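Local atomic coordinates of glycine betaine/carnitine/choline ABC transporter%2C ATP-binding protein%2C putative (Staphylococcus aureus, PDB entry 5IIP), a protein that probably serves as the ATP-binding subunit of the osmolyte uptake system OpuC, which the second messenger c-di-AMP inhibits, and carries paired CBS domains. Residues L53-A56 / V57-M60; V117-I120 / L121-V125. One frame throughout, in Å; residues are numbered along the deposited sequence.

Contact 1 of 2, residues L53-A56 / V57-M60; sequences LNDA and VHIM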
loop_
_atom_site.group_PDB
_atom_site.type_symbol
_atom_site.label_atom_id
_atom_site.label_comp_id
_atom_site.label_asym_id
_atom_site.label_seq_id
_atom_site.Cartn_x
_atom_site.Cartn_y
_atom_site.Cartn_z
ATOM N N LEU D 53 18.293 8.374 -1.446
ATOM C CA LEU D 53 17.335 8.657 -2.476
ATOM C C LEU D 53 17.990 8.915 -3.788
ATOM O O LEU D 53 17.516 8.483 -4.796
ATOM C CB LEU D 53 16.438 9.800 -2.105
ATOM C CG LEU D 53 15.412 9.420 -1.074
ATOM C CD1 LEU D 53 14.510 10.581 -0.827
ATOM C CD2 LEU D 53 14.602 8.217 -1.474
ATOM N N ASN D 54 19.094 9.611 -3.774
ATOM C CA ASN D 54 19.810 9.862 -4.988
ATOM C C ASN D 54 20.277 8.568 -5.594
ATOM O O ASN D 54 20.285 8.428 -6.776
ATOM C CB ASN D 54 20.910 10.870 -4.778
ATOM C CG ASN D 54 20.387 12.275 -4.780
ATOM O OD1 ASN D 54 19.731 12.677 -5.706
ATOM N ND2 ASN D 54 20.670 13.022 -3.742
ATOM N N ASP D 55 20.653 7.612 -4.772
ATOM C CA ASP D 55 21.077 6.309 -5.255
ATOM C C ASP D 55 19.933 5.616 -5.962
ATOM O O ASP D 55 20.144 4.959 -6.935
ATOM C CB ASP D 55 21.605 5.420 -4.127
ATOM C CG ASP D 55 22.949 5.850 -3.608
ATOM O OD1 ASP D 55 23.802 6.247 -4.396
ATOM O OD2 ASP D 55 23.158 5.777 -2.402
ATOM N N ALA D 56 18.732 5.774 -5.424
ATOM C CA ALA D 56 17.514 5.192 -5.951
ATOM C C ALA D 56 17.197 5.721 -7.302
ATOM O O ALA D 56 16.736 5.021 -8.149
ATOM C CB ALA D 56 16.350 5.437 -5.029
ATOM N N VAL D 57 17.437 6.990 -7.482
ATOM C CA VAL D 57 17.251 7.619 -8.760
ATOM C C VAL D 57 18.199 7.002 -9.801
ATOM O O VAL D 57 17.801 6.757 -10.898
ATOM C CB VAL D 57 17.463 9.139 -8.618
ATOM C CG1 VAL D 57 17.897 9.813 -9.891
ATOM C CG2 VAL D 57 16.219 9.803 -8.099
ATOM N N HIS D 58 19.456 6.771 -9.458
ATOM C CA HIS D 58 20.407 6.215 -10.396
ATOM C C HIS D 58 20.071 4.844 -10.825
ATOM O O HIS D 58 20.203 4.507 -11.972
ATOM C CB HIS D 58 21.820 6.210 -9.816
ATOM C CG HIS D 58 22.335 7.569 -9.501
ATOM N ND1 HIS D 58 22.975 7.864 -8.322
ATOM C CD2 HIS D 58 22.269 8.728 -10.191
ATOM C CE1 HIS D 58 23.294 9.144 -8.306
ATOM N NE2 HIS D 58 22.861 9.693 -9.421
ATOM N N ILE D 59 19.644 4.045 -9.877
ATOM C CA ILE D 59 19.299 2.663 -10.123
ATOM C C ILE D 59 18.148 2.524 -11.062
ATOM O O ILE D 59 18.111 1.632 -11.861
ATOM C CB ILE D 59 18.976 1.963 -8.821
ATOM C CG1 ILE D 59 20.205 2.002 -7.953
ATOM C CG2 ILE D 59 18.545 0.547 -9.048
ATOM C CD1 ILE D 59 20.099 1.195 -6.715
ATOM N N MET D 60 17.189 3.405 -10.928
ATOM C CA MET D 60 16.042 3.364 -11.787
ATOM C C MET D 60 16.422 3.621 -13.227
ATOM O O MET D 60 15.930 2.947 -14.099
ATOM C CB MET D 60 14.975 4.328 -11.299
ATOM C CG MET D 60 14.066 3.706 -10.270
ATOM S SD MET D 60 13.364 4.830 -9.096
ATOM C CE MET D 60 11.804 4.024 -8.983
#

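Contact 2 of 2, residues V117-I120 / L121-V125; sequences VRTI and LKRNV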
loop_
_atom_site.group_PDB
_atom_site.type_symbol
_atom_site.label_atom_id
_atom_site.label_comp_id
_atom_site.label_asym_id
_atom_site.label_seq_id
_atom_site.Cartn_x
_atom_site.Cartn_y
_atom_site.Cartn_z
ATOM N N VAL D 117 -5.155 -13.917 -8.761
ATOM C CA VAL D 117 -5.373 -13.218 -10.006
ATOM C C VAL D 117 -6.566 -12.279 -10.053
ATOM O O VAL D 117 -6.462 -11.226 -10.610
ATOM C CB VAL D 117 -5.467 -14.190 -11.167
ATOM C CG1 VAL D 117 -6.625 -15.102 -10.977
ATOM C CG2 VAL D 117 -5.593 -13.448 -12.467
ATOM N N ARG D 118 -7.681 -12.661 -9.466
ATOM C CA ARG D 118 -8.844 -11.825 -9.443
ATOM C C ARG D 118 -8.596 -10.530 -8.694
ATOM O O ARG D 118 -9.053 -9.487 -9.095
ATOM C CB ARG D 118 -10.020 -12.563 -8.851
ATOM C CG ARG D 118 -10.666 -13.572 -9.769
ATOM C CD ARG D 118 -12.014 -13.990 -9.244
ATOM N NE ARG D 118 -11.917 -14.764 -8.032
ATOM C CZ ARG D 118 -12.491 -15.933 -7.856
ATOM N NH1 ARG D 118 -13.221 -16.448 -8.812
ATOM N NH2 ARG D 118 -12.348 -16.572 -6.723
ATOM N N THR D 119 -7.886 -10.609 -7.590
ATOM C CA THR D 119 -7.549 -9.456 -6.798
ATOM C C THR D 119 -6.643 -8.563 -7.568
ATOM O O THR D 119 -6.779 -7.385 -7.518
ATOM C CB THR D 119 -6.857 -9.861 -5.494
ATOM O OG1 THR D 119 -7.796 -10.492 -4.646
ATOM C CG2 THR D 119 -6.312 -8.698 -4.742
ATOM N N ILE D 120 -5.690 -9.142 -8.261
ATOM C CA ILE D 120 -4.750 -8.376 -9.033
ATOM C C ILE D 120 -5.405 -7.641 -10.149
ATOM O O ILE D 120 -5.087 -6.531 -10.381
ATOM C CB ILE D 120 -3.665 -9.279 -9.608
ATOM C CG1 ILE D 120 -2.865 -9.839 -8.481
ATOM C CG2 ILE D 120 -2.762 -8.564 -10.586
ATOM C CD1 ILE D 120 -1.830 -10.802 -8.931
ATOM N N LEU D 121 -6.265 -8.308 -10.886
ATOM C CA LEU D 121 -6.966 -7.706 -12.001
ATOM C C LEU D 121 -7.954 -6.663 -11.561
ATOM O O LEU D 121 -8.144 -5.683 -12.201
ATOM C CB LEU D 121 -7.658 -8.759 -12.846
ATOM C CG LEU D 121 -6.790 -9.722 -13.612
ATOM C CD1 LEU D 121 -7.573 -10.805 -14.282
ATOM C CD2 LEU D 121 -5.944 -9.015 -14.597
ATOM N N LYS D 122 -8.646 -6.941 -10.485
ATOM C CA LYS D 122 -9.641 -6.042 -9.948
ATOM C C LYS D 122 -9.111 -4.763 -9.341
ATOM O O LYS D 122 -9.715 -3.732 -9.439
ATOM C CB LYS D 122 -10.520 -6.760 -8.962
ATOM C CG LYS D 122 -11.639 -7.566 -9.568
ATOM C CD LYS D 122 -12.576 -8.035 -8.479
ATOM C CE LYS D 122 -13.385 -9.208 -8.890
ATOM N NZ LYS D 122 -13.733 -9.911 -7.659
ATOM N N ARG D 123 -8.000 -4.860 -8.660
ATOM C CA ARG D 123 -7.413 -3.730 -8.029
ATOM C C ARG D 123 -6.507 -3.014 -8.961
ATOM O O ARG D 123 -6.254 -3.445 -10.037
ATOM C CB ARG D 123 -6.610 -4.141 -6.821
ATOM C CG ARG D 123 -7.267 -5.107 -5.905
ATOM C CD ARG D 123 -8.032 -4.412 -4.832
ATOM N NE ARG D 123 -8.257 -5.313 -3.726
ATOM C CZ ARG D 123 -9.317 -5.299 -2.943
ATOM N NH1 ARG D 123 -10.285 -4.433 -3.131
ATOM N NH2 ARG D 123 -9.409 -6.168 -1.969
ATOM N N ASN D 124 -6.007 -1.899 -8.511
ATOM C CA ASN D 124 -5.138 -1.107 -9.305
ATOM C C ASN D 124 -3.673 -1.256 -8.989
ATOM O O ASN D 124 -2.865 -0.517 -9.477
ATOM C CB ASN D 124 -5.538 0.334 -9.164
ATOM C CG ASN D 124 -5.276 1.103 -10.402
ATOM O OD1 ASN D 124 -5.219 0.552 -11.484
ATOM N ND2 ASN D 124 -5.079 2.390 -10.252
ATOM N N VAL D 125 -3.327 -2.239 -8.198
ATOM C CA VAL D 125 -1.961 -2.414 -7.801
ATOM C C VAL D 125 -1.110 -2.993 -8.900
ATOM O O VAL D 125 -1.325 -4.092 -9.350
ATOM C CB VAL D 125 -1.903 -3.352 -6.600
ATOM C CG1 VAL D 125 -2.569 -2.716 -5.413
ATOM C CG2 VAL D 125 -2.586 -4.655 -6.952
#

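Contact 1 of 2, residues L53-A56 / V57-M60
His58 sets its imidazole ring over the backbone carbonyl oxygen of Asn54, one turn back along the helix 53-63. That helix is the connection of a beta-alpha-beta unit in a CBS domain, running between the parallel strands 46-48 and 67-71. Followed outward, His58 CB lies 3.6 Å from Asp55 O; CG turns beside its own backbone N (chi1 -62°), which directs the ring back over the preceding turn. ND1 then comes to 3.2 Å from Asn54 O, but its angle is too poor for a hydrogen bond, because the oxygen sits above one ring face, offset toward the rim, instead of in the ring plane. Further out, His58 CE1 is 3.5 Å and NE2 3.9 Å from Asn54 O. The same oxygen accepts His58 N, with an N-H...O angle of 154°. It thus meets both the amide and the imidazole of one residue. Asp55 OD1 remains 4.3 Å from His58 ND1, a proximity that might favour a protonated ring; Asp55 OD2 bonds Thr52 OG1, just before the helix.

Three further i to i+4 bonds, Val57 to Leu53, Ile59 to Asp55 and Met60 to Ala56, complete the regular alpha-helical pattern. The inward side packs on both strands and helix 83-90: Ala56 and Ile59 meet Ile47, Ala56 and Met60 reach Ile68, and Val57 and Met60 touch Ile86. Ile59 CG1, also beside its own backbone N, lies 3.1 Å from Asp55 O. In Met60 the chain bends at chi3 (144°), and SD lies 3.5 Å from Ala56 O.

Contact 2 of 2, residues V117-I120 / L121-V125
Val117 and Leu121 pack side by side one turn apart on helix 114-122, Leu121 near its C-terminal end, their side chains pointing the same way. This helix belongs to the beta-alpha-beta unit between strands 107-108 and 127-131 of a CBS domain. Val117 puts CG2 anti to its amide nitrogen while CG1 occupies the hindered site between N and C (chi1 62°); CG2 thereby meets Leu121 CD1 at 3.8 Å. Both residues also touch Val146 of helix 143-153. Leu121 N also donates to Val117 O at 2.9 Å, with an N-H...O angle of 165°.

Lys122 trails an extended chain past Arg118 O, its CB at 3.1 Å, and the amide of Lys122 bonds that oxygen. Arg123, the first residue to leave helical backbone angles, bends at chi2 (-91°), and its NE passes 4.0 Å from Thr119 CG2, the two side chains crossing at a slant. Beyond, Arg123 NH1 forms a salt bridge with Asp85 of the second subunit, while the carbonyl oxygens of Leu121 and Arg123 accept bonds from Arg143. The apolar pair thus probably holds the helix against 143-153, and Arg123, its charge offset by that subunit, probably contributes to the dimer interface.

How the contacts relate
Contact 1 and contact 2 occupy matching places in two CBS domains: each lies on the helix that links the two parallel strands of a beta-alpha-beta unit, and each unit belongs to a three-stranded mixed sheet of the same order. They follow one another in the chain and sit on opposite sides of its centre, their own centres 28 Å apart and their nearest atoms about 15 Å apart, so neither touches the other. Their surroundings differ. No other chain of the assembly reaches residues 53-60, whereas Lys122, Arg123 and Val125 of contact 2 meet the second subunit.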